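Local atomic coordinates of phage tail sheath protein (Desulfitobacterium hafniense, PDB entry 3HXL), a protein that probably assembles, as a phage tail sheath protein, into the contractile sheath around a tail tube. Residues K49-L63 with I75-Y88. Sequence-based numbering, arbitrary orientation.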
loop_
_atom_site.group_PDB
_atom_site.type_symbol
_atom_site.label_atom_id
_atom_site.label_comp_id
_atom_site.label_asym_id
_atom_site.label_seq_id
_atom_site.Cartn_x
_atom_site.Cartn_y
_atom_site.Cartn_z
ATOM N N LYS A 49 4.754 13.564 -0.982
ATOM C CA LYS A 49 5.115 13.281 0.395
ATOM C C LYS A 49 4.255 12.109 0.840
ATOM O O LYS A 49 3.032 12.176 0.765
ATOM C CB LYS A 49 4.808 14.496 1.267
ATOM C CG LYS A 49 5.488 14.454 2.611
ATOM C CD LYS A 49 6.973 14.728 2.451
ATOM C CE LYS A 49 7.194 16.161 1.983
ATOM N NZ LYS A 49 8.637 16.473 1.780
HETATM N N MSE A 50 4.893 11.040 1.301
HETATM C CA MSE A 50 4.164 9.859 1.726
HETATM C C MSE A 50 3.177 10.149 2.851
HETATM O O MSE A 50 3.535 10.709 3.891
HETATM C CB MSE A 50 5.136 8.766 2.160
HETATM C CG MSE A 50 4.546 7.358 2.053
HETATM SE SE MSE A 50 4.181 6.782 0.230
HETATM C CE MSE A 50 5.968 6.386 -0.332
ATOM N N ILE A 51 1.930 9.757 2.615
ATOM C CA ILE A 51 0.845 9.937 3.570
ATOM C C ILE A 51 0.509 8.569 4.139
ATOM O O ILE A 51 0.321 7.606 3.396
ATOM C CB ILE A 51 -0.397 10.513 2.874
ATOM C CG1 ILE A 51 -0.051 11.877 2.270
ATOM C CG2 ILE A 51 -1.556 10.640 3.862
ATOM C CD1 ILE A 51 -1.158 12.472 1.427
ATOM N N THR A 52 0.439 8.484 5.458
ATOM C CA THR A 52 0.140 7.224 6.110
ATOM C C THR A 52 -1.297 7.244 6.608
ATOM O O THR A 52 -1.702 8.157 7.323
ATOM C CB THR A 52 1.098 6.976 7.286
ATOM O OG1 THR A 52 2.438 6.891 6.792
ATOM C CG2 THR A 52 0.745 5.677 7.996
ATOM N N ILE A 53 -2.069 6.245 6.198
ATOM C CA ILE A 53 -3.463 6.145 6.599
ATOM C C ILE A 53 -3.725 4.762 7.168
ATOM O O ILE A 53 -3.479 3.751 6.508
ATOM C CB ILE A 53 -4.402 6.374 5.403
ATOM C CG1 ILE A 53 -4.119 7.745 4.787
ATOM C CG2 ILE A 53 -5.861 6.261 5.854
ATOM C CD1 ILE A 53 -4.928 8.056 3.558
ATOM N N GLU A 54 -4.205 4.717 8.405
ATOM C CA GLU A 54 -4.518 3.444 9.040
ATOM C C GLU A 54 -5.978 3.152 8.717
ATOM O O GLU A 54 -6.789 4.069 8.593
ATOM C CB GLU A 54 -4.333 3.534 10.561
ATOM C CG GLU A 54 -2.969 4.029 11.043
ATOM C CD GLU A 54 -1.800 3.221 10.504
ATOM O OE1 GLU A 54 -1.865 1.972 10.527
ATOM O OE2 GLU A 54 -0.802 3.839 10.067
ATOM N N ALA A 55 -6.318 1.877 8.565
ATOM C CA ALA A 55 -7.696 1.516 8.265
ATOM C C ALA A 55 -8.588 2.134 9.338
ATOM O O ALA A 55 -8.248 2.110 10.520
ATOM C CB ALA A 55 -7.854 -0.005 8.253
ATOM N N GLY A 56 -9.718 2.698 8.923
ATOM C CA GLY A 56 -10.626 3.310 9.875
ATOM C C GLY A 56 -10.366 4.789 10.112
ATOM O O GLY A 56 -11.223 5.490 10.646
ATOM N N ASP A 57 -9.188 5.273 9.721
ATOM C CA ASP A 57 -8.856 6.683 9.907
ATOM C C ASP A 57 -9.781 7.609 9.135
ATOM O O ASP A 57 -10.286 7.256 8.070
ATOM C CB ASP A 57 -7.421 6.983 9.450
ATOM C CG ASP A 57 -6.374 6.575 10.463
ATOM O OD1 ASP A 57 -6.733 6.203 11.600
ATOM O OD2 ASP A 57 -5.171 6.643 10.114
ATOM N N ASP A 58 -9.999 8.800 9.681
ATOM C CA ASP A 58 -10.815 9.800 9.017
ATOM C C ASP A 58 -9.837 10.424 8.025
ATOM O O ASP A 58 -8.780 10.912 8.420
ATOM C CB ASP A 58 -11.304 10.844 10.026
ATOM C CG ASP A 58 -12.114 11.955 9.381
ATOM O OD1 ASP A 58 -12.540 11.795 8.218
ATOM O OD2 ASP A 58 -12.336 12.991 10.050
ATOM N N VAL A 59 -10.180 10.390 6.743
ATOM C CA VAL A 59 -9.298 10.933 5.711
ATOM C C VAL A 59 -9.708 12.314 5.226
ATOM O O VAL A 59 -9.051 12.894 4.360
ATOM C CB VAL A 59 -9.247 10.005 4.488
ATOM C CG1 VAL A 59 -8.660 8.658 4.879
ATOM C CG2 VAL A 59 -10.635 9.832 3.913
ATOM N N PHE A 60 -10.794 12.840 5.780
ATOM C CA PHE A 60 -11.282 14.151 5.368
ATOM C C PHE A 60 -10.243 15.252 5.604
ATOM O O PHE A 60 -9.986 16.076 4.720
ATOM C CB PHE A 60 -12.581 14.480 6.109
ATOM C CG PHE A 60 -13.321 15.664 5.549
ATOM C CD1 PHE A 60 -13.869 15.618 4.271
ATOM C CD2 PHE A 60 -13.485 16.818 6.309
ATOM C CE1 PHE A 60 -14.575 16.704 3.757
ATOM C CE2 PHE A 60 -14.187 17.908 5.807
ATOM C CZ PHE A 60 -14.733 17.852 4.529
ATOM N N PRO A 61 -9.632 15.282 6.798
ATOM C CA PRO A 61 -8.622 16.301 7.109
ATOM C C PRO A 61 -7.422 16.320 6.162
ATOM O O PRO A 61 -7.006 17.383 5.698
ATOM C CB PRO A 61 -8.215 15.957 8.540
ATOM C CG PRO A 61 -9.485 15.414 9.117
ATOM C CD PRO A 61 -9.971 14.503 8.004
ATOM N N LYS A 62 -6.872 15.144 5.876
ATOM C CA LYS A 62 -5.710 15.038 4.996
ATOM C C LYS A 62 -6.014 15.087 3.500
ATOM O O LYS A 62 -5.282 15.717 2.736
ATOM C CB LYS A 62 -4.942 13.743 5.275
ATOM C CG LYS A 62 -4.165 13.701 6.576
ATOM C CD LYS A 62 -3.551 12.320 6.757
ATOM C CE LYS A 62 -2.800 12.191 8.064
ATOM N NZ LYS A 62 -2.402 10.775 8.312
ATOM N N LEU A 63 -7.087 14.432 3.077
ATOM C CA LEU A 63 -7.409 14.381 1.657
ATOM C C LEU A 63 -8.506 15.290 1.135
ATOM O O LEU A 63 -8.785 15.291 -0.062
ATOM C CB LEU A 63 -7.717 12.941 1.271
ATOM C CG LEU A 63 -6.607 11.972 1.678
ATOM C CD1 LEU A 63 -6.988 10.592 1.204
ATOM C CD2 LEU A 63 -5.263 12.402 1.079
ATOM N N ILE A 75 -8.560 4.382 -2.423
ATOM C CA ILE A 75 -8.061 4.367 -1.059
ATOM C C ILE A 75 -8.989 3.467 -0.237
ATOM O O ILE A 75 -8.540 2.659 0.572
ATOM C CB ILE A 75 -8.027 5.803 -0.489
ATOM C CG1 ILE A 75 -6.959 6.610 -1.240
ATOM C CG2 ILE A 75 -7.721 5.782 1.008
ATOM C CD1 ILE A 75 -6.921 8.075 -0.891
ATOM N N ASN A 76 -10.286 3.607 -0.478
ATOM C CA ASN A 76 -11.291 2.808 0.213
ATOM C C ASN A 76 -11.052 1.322 -0.083
ATOM O O ASN A 76 -11.004 0.502 0.832
ATOM C CB ASN A 76 -12.694 3.249 -0.240
ATOM C CG ASN A 76 -13.810 2.451 0.425
ATOM O OD1 ASN A 76 -14.381 1.531 -0.173
ATOM N ND2 ASN A 76 -14.116 2.793 1.664
ATOM N N GLU A 77 -10.869 0.981 -1.355
ATOM C CA GLU A 77 -10.651 -0.410 -1.741
ATOM C C GLU A 77 -9.373 -1.025 -1.171
ATOM O O GLU A 77 -9.383 -2.164 -0.712
ATOM C CB GLU A 77 -10.654 -0.538 -3.270
ATOM C CG GLU A 77 -11.956 -0.068 -3.909
ATOM C CD GLU A 77 -13.179 -0.748 -3.301
ATOM O OE1 GLU A 77 -13.360 -1.964 -3.520
ATOM O OE2 GLU A 77 -13.952 -0.063 -2.596
ATOM N N ALA A 78 -8.276 -0.275 -1.200
ATOM C CA ALA A 78 -7.008 -0.772 -0.683
ATOM C C ALA A 78 -7.100 -1.073 0.807
ATOM O O ALA A 78 -6.474 -2.007 1.299
ATOM C CB ALA A 78 -5.903 0.250 -0.924
ATOM N N LEU A 79 -7.874 -0.273 1.524
ATOM C CA LEU A 79 -8.001 -0.473 2.956
ATOM C C LEU A 79 -9.082 -1.467 3.369
ATOM O O LEU A 79 -9.383 -1.593 4.554
ATOM C CB LEU A 79 -8.189 0.879 3.652
ATOM C CG LEU A 79 -6.858 1.663 3.684
ATOM C CD1 LEU A 79 -7.084 3.099 4.118
ATOM C CD2 LEU A 79 -5.879 0.963 4.621
ATOM N N LYS A 80 -9.663 -2.175 2.402
ATOM C CA LYS A 80 -10.666 -3.180 2.741
ATOM C C LYS A 80 -9.955 -4.353 3.413
ATOM O O LYS A 80 -10.486 -4.958 4.343
ATOM C CB LYS A 80 -11.426 -3.656 1.489
ATOM C CG LYS A 80 -12.607 -2.763 1.128
ATOM C CD LYS A 80 -13.313 -3.181 -0.153
ATOM C CE LYS A 80 -14.584 -2.353 -0.353
ATOM N NZ LYS A 80 -15.288 -2.674 -1.633
ATOM N N ARG A 81 -8.738 -4.658 2.965
ATOM C CA ARG A 81 -7.986 -5.768 3.546
ATOM C C ARG A 81 -6.658 -5.372 4.195
ATOM O O ARG A 81 -6.139 -6.103 5.035
ATOM C CB ARG A 81 -7.719 -6.840 2.482
ATOM C CG ARG A 81 -8.968 -7.480 1.870
ATOM C CD ARG A 81 -9.656 -8.424 2.853
ATOM N NE ARG A 81 -10.687 -9.255 2.223
ATOM C CZ ARG A 81 -10.542 -10.548 1.950
ATOM N NH1 ARG A 81 -9.410 -11.171 2.245
ATOM N NH2 ARG A 81 -11.535 -11.226 1.397
ATOM N N ALA A 82 -6.109 -4.225 3.808
ATOM C CA ALA A 82 -4.836 -3.770 4.369
ATOM C C ALA A 82 -5.066 -3.012 5.668
ATOM O O ALA A 82 -6.135 -2.446 5.885
ATOM C CB ALA A 82 -4.116 -2.878 3.365
ATOM N N LYS A 83 -4.062 -3.003 6.534
ATOM C CA LYS A 83 -4.180 -2.304 7.799
ATOM C C LYS A 83 -3.581 -0.908 7.692
ATOM O O LYS A 83 -3.994 0.009 8.397
ATOM C CB LYS A 83 -3.484 -3.109 8.895
ATOM C CG LYS A 83 -4.007 -4.535 9.004
ATOM C CD LYS A 83 -5.505 -4.554 9.288
ATOM C CE LYS A 83 -6.073 -5.966 9.250
ATOM N NZ LYS A 83 -5.950 -6.581 7.903
ATOM N N THR A 84 -2.610 -0.747 6.800
ATOM C CA THR A 84 -1.975 0.547 6.613
ATOM C C THR A 84 -1.716 0.833 5.137
ATOM O O THR A 84 -1.272 -0.040 4.387
ATOM C CB THR A 84 -0.631 0.627 7.369
ATOM O OG1 THR A 84 -0.843 0.336 8.754
ATOM C CG2 THR A 84 -0.033 2.016 7.240
ATOM N N LEU A 85 -2.008 2.063 4.727
ATOM C CA LEU A 85 -1.789 2.482 3.355
ATOM C C LEU A 85 -0.775 3.611 3.310
ATOM O O LEU A 85 -0.897 4.599 4.037
ATOM C CB LEU A 85 -3.094 2.972 2.716
ATOM C CG LEU A 85 -2.952 3.688 1.359
ATOM C CD1 LEU A 85 -2.459 2.693 0.317
ATOM C CD2 LEU A 85 -4.291 4.281 0.925
ATOM N N LEU A 86 0.239 3.448 2.469
ATOM C CA LEU A 86 1.237 4.482 2.284
ATOM C C LEU A 86 0.830 5.084 0.940
ATOM O O LEU A 86 1.042 4.489 -0.121
ATOM C CB LEU A 86 2.646 3.876 2.233
ATOM C CG LEU A 86 3.064 3.110 3.492
ATOM C CD1 LEU A 86 4.486 2.582 3.320
ATOM C CD2 LEU A 86 2.976 4.005 4.721
ATOM N N LEU A 87 0.206 6.255 1.014
ATOM C CA LEU A 87 -0.300 6.971 -0.148
ATOM C C LEU A 87 0.623 8.081 -0.614
ATOM O O LEU A 87 1.147 8.848 0.192
ATOM C CB LEU A 87 -1.674 7.565 0.183
ATOM C CG LEU A 87 -2.353 8.459 -0.859
ATOM C CD1 LEU A 87 -2.696 7.655 -2.106
ATOM C CD2 LEU A 87 -3.619 9.057 -0.242
ATOM N N TYR A 88 0.802 8.174 -1.925
ATOM C CA TYR A 88 1.668 9.195 -2.498
ATOM C C TYR A 88 0.911 9.937 -3.595
ATOM O O TYR A 88 0.498 9.333 -4.580
ATOM C CB TYR A 88 2.908 8.526 -3.081
ATOM C CG TYR A 88 4.006 9.473 -3.502
ATOM C CD1 TYR A 88 4.970 9.904 -2.592
ATOM C CD2 TYR A 88 4.102 9.910 -4.822
ATOM C CE1 TYR A 88 6.015 10.740 -2.990
ATOM C CE2 TYR A 88 5.136 10.747 -5.232
ATOM C CZ TYR A 88 6.088 11.153 -4.313
ATOM O OH TYR A 88 7.126 11.955 -4.720
HETATM O O HOH W 1 -3.467 0.051 11.144
#
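E54 sets CG beside its backbone N (chi1 -54°) and bends at chi2 (-56°), which brings its carboxylate alongside T84, whose hydroxyl lies beside its own backbone N. T84 OG1 donates to E54 OE1 at 2.6 Å, arriving on the syn side but 27° out of the carboxylate plane. The two residues belong to an antiparallel strand pair whose connection carries two short helices, 60-63 and 73-78: strand 51-54 runs against 84-88, which also pairs in parallel with strand 35-40 of a mixed sheet. It is a worked example of strand alternation: successive side chains go to opposite faces, one apolar against the helices, the other carrying T52, E54, T84 and L86. Along the strands, I51 and L87, then I53 and L85, form the hydrogen-bonded pairs, each exchanging two backbone bonds.

On the face of I51, I53, L85 and L87, the strand pair packs against L63 of helix 60-63, I75 of helix 73-78 and L79 just after it. I53 sends CG2 across L79 at about a right angle, 3.8 Å from L79 CD1, while its CD1 lies beside L87. L63 meets both L87 and I75 tip to tip, and its CD1 is only 3.3 Å from I75 CD1, a tight fit.

M50, a selenomethionine just before the strand, has CG anti to the backbone N and a chain bent at chi2 and chi3, which sets SE 3.8 Å from L86 CB; helix 185-195 and F198 also pack on it.

Beyond the last bridge, A55 N donates to K83 O from well above the carbonyl plane. That oxygen has a second donor: a water 2.8 Å from K83 O also donates to E54 OE1, at 2.6 Å, so two donors grip this one carboxylate oxygen, the water and T84 OG1.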